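Local coordinates for protein N-glycosylase/DNA lyase (Methanocaldococcus jannaschii, PDB 3FHF) that belongs to the helix-hairpin-helix clan of DNA glycosylases and has an almost wholly helical fold, at residues Leu102-Val113 against Glu124-Gly132. Residues are numbered along the deposited sequence; the frame is centred on the assembly and turned at random.
Sequences LARRFKNIKDIV and EFLVRNIKG
F106 and F125 meet in a T-shaped stack: the edge of F125 points at one face of F106, F125 CZ lies 3.8 Å from F106 CD1, and the two planes stand at 88°. F125 reaches that far because its CG lies opposite the backbone N (chi1 154°), which swings the ring off helix 119-129 toward the turn joining helices 93-103 and 109-115. Two isoleucines of helix 109-115 fill the space beside it with their branches: I112 sets CG2 3.6 Å from F125 CE1, while I109 reaches with its longer CG1-CD1 arm to the ring's edge and to L126 CD2 (4.0 Å from I109 CD1).

R105 CG packs on the opposite face of F106, offset toward the rim, and the chain then curls round so that F106 CE2 sits over the guanidinium face. From there NH1 donates to L102 O in the guanidinium plane. N129 turns its amide back to its own helix, and F125 O accepts both N129 N and N129 ND2. I130 packs CG1 against F106 CD2, and small A103 admits its CG2; A103 and I109 also touch helix 41-54, and L126 faces helix 135-144.

K131 NZ lies 3.8 Å from R105 NH2, a like-charge proximity that carbonyl oxygens probably ease for the arginine. The one hydrogen bond across the contact, R105 NH2 to N129 O (2.8 Å, 124°), is weak and lies toward the exposed side; cohesion probably comes mainly from apolar packing.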
loop_
_atom_site.group_PDB
_atom_site.type_symbol
_atom_site.label_atom_id
_atom_site.label_comp_id
_atom_site.label_asym_id
_atom_site.label_seq_id
_atom_site.Cartn_x
_atom_site.Cartn_y
_atom_site.Cartn_z
ATOM N N LEU A 102 -14.776 5.441 -12.653
ATOM C CA LEU A 102 -14.314 4.608 -13.762
ATOM C C LEU A 102 -13.980 3.194 -13.298
ATOM O O LEU A 102 -14.223 2.223 -14.019
ATOM C CB LEU A 102 -13.077 5.227 -14.416
ATOM C CG LEU A 102 -13.285 6.557 -15.146
ATOM C CD1 LEU A 102 -11.943 7.116 -15.593
ATOM C CD2 LEU A 102 -14.215 6.346 -16.336
ATOM N N ALA A 103 -13.430 3.081 -12.091
ATOM C CA ALA A 103 -13.058 1.781 -11.544
ATOM C C ALA A 103 -14.273 0.914 -11.283
ATOM O O ALA A 103 -14.149 -0.291 -11.079
ATOM C CB ALA A 103 -12.266 1.962 -10.251
ATOM N N ARG A 104 -15.452 1.523 -11.293
ATOM C CA ARG A 104 -16.678 0.783 -11.026
ATOM C C ARG A 104 -16.973 -0.344 -12.010
ATOM O O ARG A 104 -17.737 -1.255 -11.692
ATOM C CB ARG A 104 -17.860 1.749 -10.955
ATOM C CG ARG A 104 -17.830 2.611 -9.705
ATOM C CD ARG A 104 -18.934 3.646 -9.696
ATOM N NE ARG A 104 -18.857 4.497 -8.512
ATOM C CZ ARG A 104 -19.646 5.546 -8.301
ATOM N NH1 ARG A 104 -20.569 5.871 -9.198
ATOM N NH2 ARG A 104 -19.519 6.263 -7.192
ATOM N N ARG A 105 -16.371 -0.302 -13.195
ATOM C CA ARG A 105 -16.613 -1.367 -14.163
ATOM C C ARG A 105 -15.950 -2.664 -13.700
ATOM O O ARG A 105 -16.199 -3.733 -14.263
ATOM C CB ARG A 105 -16.110 -0.969 -15.560
ATOM C CG ARG A 105 -14.618 -0.724 -15.695
ATOM C CD ARG A 105 -14.338 -0.127 -17.064
ATOM N NE ARG A 105 -12.920 -0.063 -17.406
ATOM C CZ ARG A 105 -12.011 0.655 -16.753
ATOM N NH1 ARG A 105 -12.358 1.384 -15.704
ATOM N NH2 ARG A 105 -10.750 0.647 -17.158
ATOM N N PHE A 106 -15.119 -2.548 -12.661
ATOM C CA PHE A 106 -14.411 -3.681 -12.065
ATOM C C PHE A 106 -14.845 -3.837 -10.598
ATOM O O PHE A 106 -14.097 -4.384 -9.784
ATOM C CB PHE A 106 -12.890 -3.447 -12.095
ATOM C CG PHE A 106 -12.304 -3.312 -13.483
ATOM C CD1 PHE A 106 -12.406 -4.344 -14.407
ATOM C CD2 PHE A 106 -11.625 -2.154 -13.856
ATOM C CE1 PHE A 106 -11.839 -4.223 -15.681
ATOM C CE2 PHE A 106 -11.057 -2.027 -15.128
ATOM C CZ PHE A 106 -11.166 -3.063 -16.039
ATOM N N LYS A 107 -16.047 -3.365 -10.263
ATOM C CA LYS A 107 -16.521 -3.431 -8.881
ATOM C C LYS A 107 -16.421 -4.805 -8.220
ATOM O O LYS A 107 -16.309 -4.895 -6.997
ATOM C CB LYS A 107 -17.957 -2.894 -8.764
ATOM C CG LYS A 107 -19.041 -3.721 -9.430
ATOM C CD LYS A 107 -20.416 -3.148 -9.087
ATOM C CE LYS A 107 -21.544 -3.930 -9.742
ATOM N NZ LYS A 107 -21.496 -3.817 -11.221
ATOM N N ASN A 108 -16.468 -5.872 -9.009
ATOM C CA ASN A 108 -16.337 -7.210 -8.446
ATOM C C ASN A 108 -14.838 -7.513 -8.461
ATOM O O ASN A 108 -14.394 -8.546 -8.951
ATOM C CB ASN A 108 -17.118 -8.217 -9.289
ATOM C CG ASN A 108 -16.624 -8.297 -10.721
ATOM O OD1 ASN A 108 -16.320 -7.275 -11.346
ATOM N ND2 ASN A 108 -16.562 -9.514 -11.258
ATOM N N ILE A 109 -14.076 -6.578 -7.900
ATOM C CA ILE A 109 -12.623 -6.651 -7.866
ATOM C C ILE A 109 -12.041 -7.870 -7.144
ATOM O O ILE A 109 -10.950 -8.325 -7.478
ATOM C CB ILE A 109 -12.043 -5.316 -7.281
ATOM C CG1 ILE A 109 -10.565 -5.186 -7.644
ATOM C CG2 ILE A 109 -12.251 -5.249 -5.762
ATOM C CD1 ILE A 109 -10.306 -5.165 -9.153
ATOM N N LYS A 110 -12.755 -8.416 -6.163
ATOM C CA LYS A 110 -12.239 -9.593 -5.468
ATOM C C LYS A 110 -12.221 -10.802 -6.407
ATOM O O LYS A 110 -11.217 -11.502 -6.512
ATOM C CB LYS A 110 -13.082 -9.909 -4.223
ATOM C CG LYS A 110 -12.604 -11.147 -3.469
ATOM C CD LYS A 110 -13.424 -11.411 -2.219
ATOM C CE LYS A 110 -12.957 -12.692 -1.526
ATOM N NZ LYS A 110 -13.713 -12.969 -0.270
ATOM N N ASP A 111 -13.331 -11.049 -7.099
ATOM C CA ASP A 111 -13.394 -12.179 -8.022
ATOM C C ASP A 111 -12.354 -12.050 -9.134
ATOM O O ASP A 111 -11.761 -13.037 -9.549
ATOM C CB ASP A 111 -14.789 -12.292 -8.640
ATOM C CG ASP A 111 -15.870 -12.441 -7.598
ATOM O OD1 ASP A 111 -15.644 -13.167 -6.606
ATOM O OD2 ASP A 111 -16.946 -11.839 -7.773
ATOM N N ILE A 112 -12.145 -10.829 -9.617
ATOM C CA ILE A 112 -11.165 -10.591 -10.669
ATOM C C ILE A 112 -9.755 -10.871 -10.153
ATOM O O ILE A 112 -8.997 -11.624 -10.764
ATOM C CB ILE A 112 -11.202 -9.125 -11.161
ATOM C CG1 ILE A 112 -12.533 -8.830 -11.854
ATOM C CG2 ILE A 112 -10.031 -8.869 -12.110
ATOM C CD1 ILE A 112 -12.770 -7.345 -12.135
ATOM N N VAL A 113 -9.404 -10.248 -9.033
ATOM C CA VAL A 113 -8.073 -10.427 -8.452
ATOM C C VAL A 113 -7.748 -11.886 -8.110
ATOM O O VAL A 113 -6.643 -12.358 -8.376
ATOM C CB VAL A 113 -7.900 -9.540 -7.179
ATOM C CG1 VAL A 113 -6.656 -9.951 -6.393
ATOM C CG2 VAL A 113 -7.778 -8.076 -7.590
ATOM N N GLU A 124 -0.267 -6.539 -12.268
ATOM C CA GLU A 124 -0.126 -6.093 -13.655
ATOM C C GLU A 124 -1.479 -5.641 -14.198
ATOM O O GLU A 124 -1.576 -4.636 -14.903
ATOM C CB GLU A 124 0.412 -7.229 -14.540
ATOM C CG GLU A 124 1.867 -7.635 -14.291
ATOM C CD GLU A 124 2.293 -8.826 -15.147
ATOM O OE1 GLU A 124 1.846 -8.907 -16.308
ATOM O OE2 GLU A 124 3.078 -9.676 -14.668
ATOM N N PHE A 125 -2.528 -6.396 -13.886
ATOM C CA PHE A 125 -3.859 -6.034 -14.353
ATOM C C PHE A 125 -4.334 -4.726 -13.728
ATOM O O PHE A 125 -4.915 -3.870 -14.410
ATOM C CB PHE A 125 -4.868 -7.140 -14.038
ATOM C CG PHE A 125 -6.274 -6.641 -13.917
ATOM C CD1 PHE A 125 -6.834 -6.398 -12.665
ATOM C CD2 PHE A 125 -7.016 -6.339 -15.056
ATOM C CE1 PHE A 125 -8.115 -5.858 -12.544
ATOM C CE2 PHE A 125 -8.294 -5.798 -14.949
ATOM C CZ PHE A 125 -8.847 -5.554 -13.688
ATOM N N LEU A 126 -4.101 -4.575 -12.428
ATOM C CA LEU A 126 -4.525 -3.370 -11.722
ATOM C C LEU A 126 -3.871 -2.126 -12.312
ATOM O O LEU A 126 -4.541 -1.123 -12.586
ATOM C CB LEU A 126 -4.193 -3.485 -10.225
ATOM C CG LEU A 126 -4.970 -4.565 -9.458
ATOM C CD1 LEU A 126 -4.349 -4.759 -8.073
ATOM C CD2 LEU A 126 -6.439 -4.158 -9.343
ATOM N N VAL A 127 -2.562 -2.190 -12.516
ATOM C CA VAL A 127 -1.844 -1.048 -13.069
ATOM C C VAL A 127 -2.306 -0.687 -14.484
ATOM O O VAL A 127 -2.668 0.457 -14.754
ATOM C CB VAL A 127 -0.323 -1.312 -13.099
ATOM C CG1 VAL A 127 0.405 -0.101 -13.676
ATOM C CG2 VAL A 127 0.178 -1.613 -11.689
ATOM N N ARG A 128 -2.320 -1.675 -15.374
ATOM C CA ARG A 128 -2.701 -1.461 -16.771
ATOM C C ARG A 128 -4.147 -1.041 -17.063
ATOM O O ARG A 128 -4.395 -0.272 -17.993
ATOM C CB ARG A 128 -2.391 -2.725 -17.577
ATOM C CG ARG A 128 -0.917 -3.072 -17.660
ATOM C CD ARG A 128 -0.188 -2.102 -18.566
ATOM N NE ARG A 128 -0.634 -2.220 -19.954
ATOM C CZ ARG A 128 -0.334 -1.343 -20.908
ATOM N NH1 ARG A 128 0.408 -0.279 -20.619
ATOM N NH2 ARG A 128 -0.765 -1.534 -22.150
ATOM N N ASN A 129 -5.100 -1.530 -16.276
ATOM C CA ASN A 129 -6.506 -1.224 -16.537
ATOM C C ASN A 129 -7.178 -0.150 -15.705
ATOM O O ASN A 129 -8.135 0.474 -16.160
ATOM C CB ASN A 129 -7.327 -2.512 -16.433
ATOM C CG ASN A 129 -7.050 -3.469 -17.587
ATOM O OD1 ASN A 129 -7.727 -3.435 -18.617
ATOM N ND2 ASN A 129 -6.036 -4.311 -17.426
ATOM N N ILE A 130 -6.697 0.072 -14.489
ATOM C CA ILE A 130 -7.325 1.066 -13.631
ATOM C C ILE A 130 -6.572 2.386 -13.537
ATOM O O ILE A 130 -5.476 2.447 -12.990
ATOM C CB ILE A 130 -7.533 0.498 -12.214
ATOM C CG1 ILE A 130 -8.230 -0.862 -12.307
ATOM C CG2 ILE A 130 -8.372 1.457 -11.381
ATOM C CD1 ILE A 130 -8.485 -1.517 -10.967
ATOM N N LYS A 131 -7.169 3.442 -14.081
ATOM C CA LYS A 131 -6.567 4.772 -14.038
ATOM C C LYS A 131 -6.508 5.239 -12.589
ATOM O O LYS A 131 -7.465 5.065 -11.833
ATOM C CB LYS A 131 -7.396 5.762 -14.867
ATOM C CG LYS A 131 -7.171 5.662 -16.374
ATOM C CD LYS A 131 -8.492 5.713 -17.143
ATOM C CE LYS A 131 -9.221 4.376 -17.044
ATOM N NZ LYS A 131 -10.587 4.375 -17.636
ATOM N N GLY A 132 -5.385 5.831 -12.202
ATOM C CA GLY A 132 -5.243 6.291 -10.835
ATOM C C GLY A 132 -4.522 5.251 -9.996
ATOM O O GLY A 132 -4.250 5.474 -8.811
#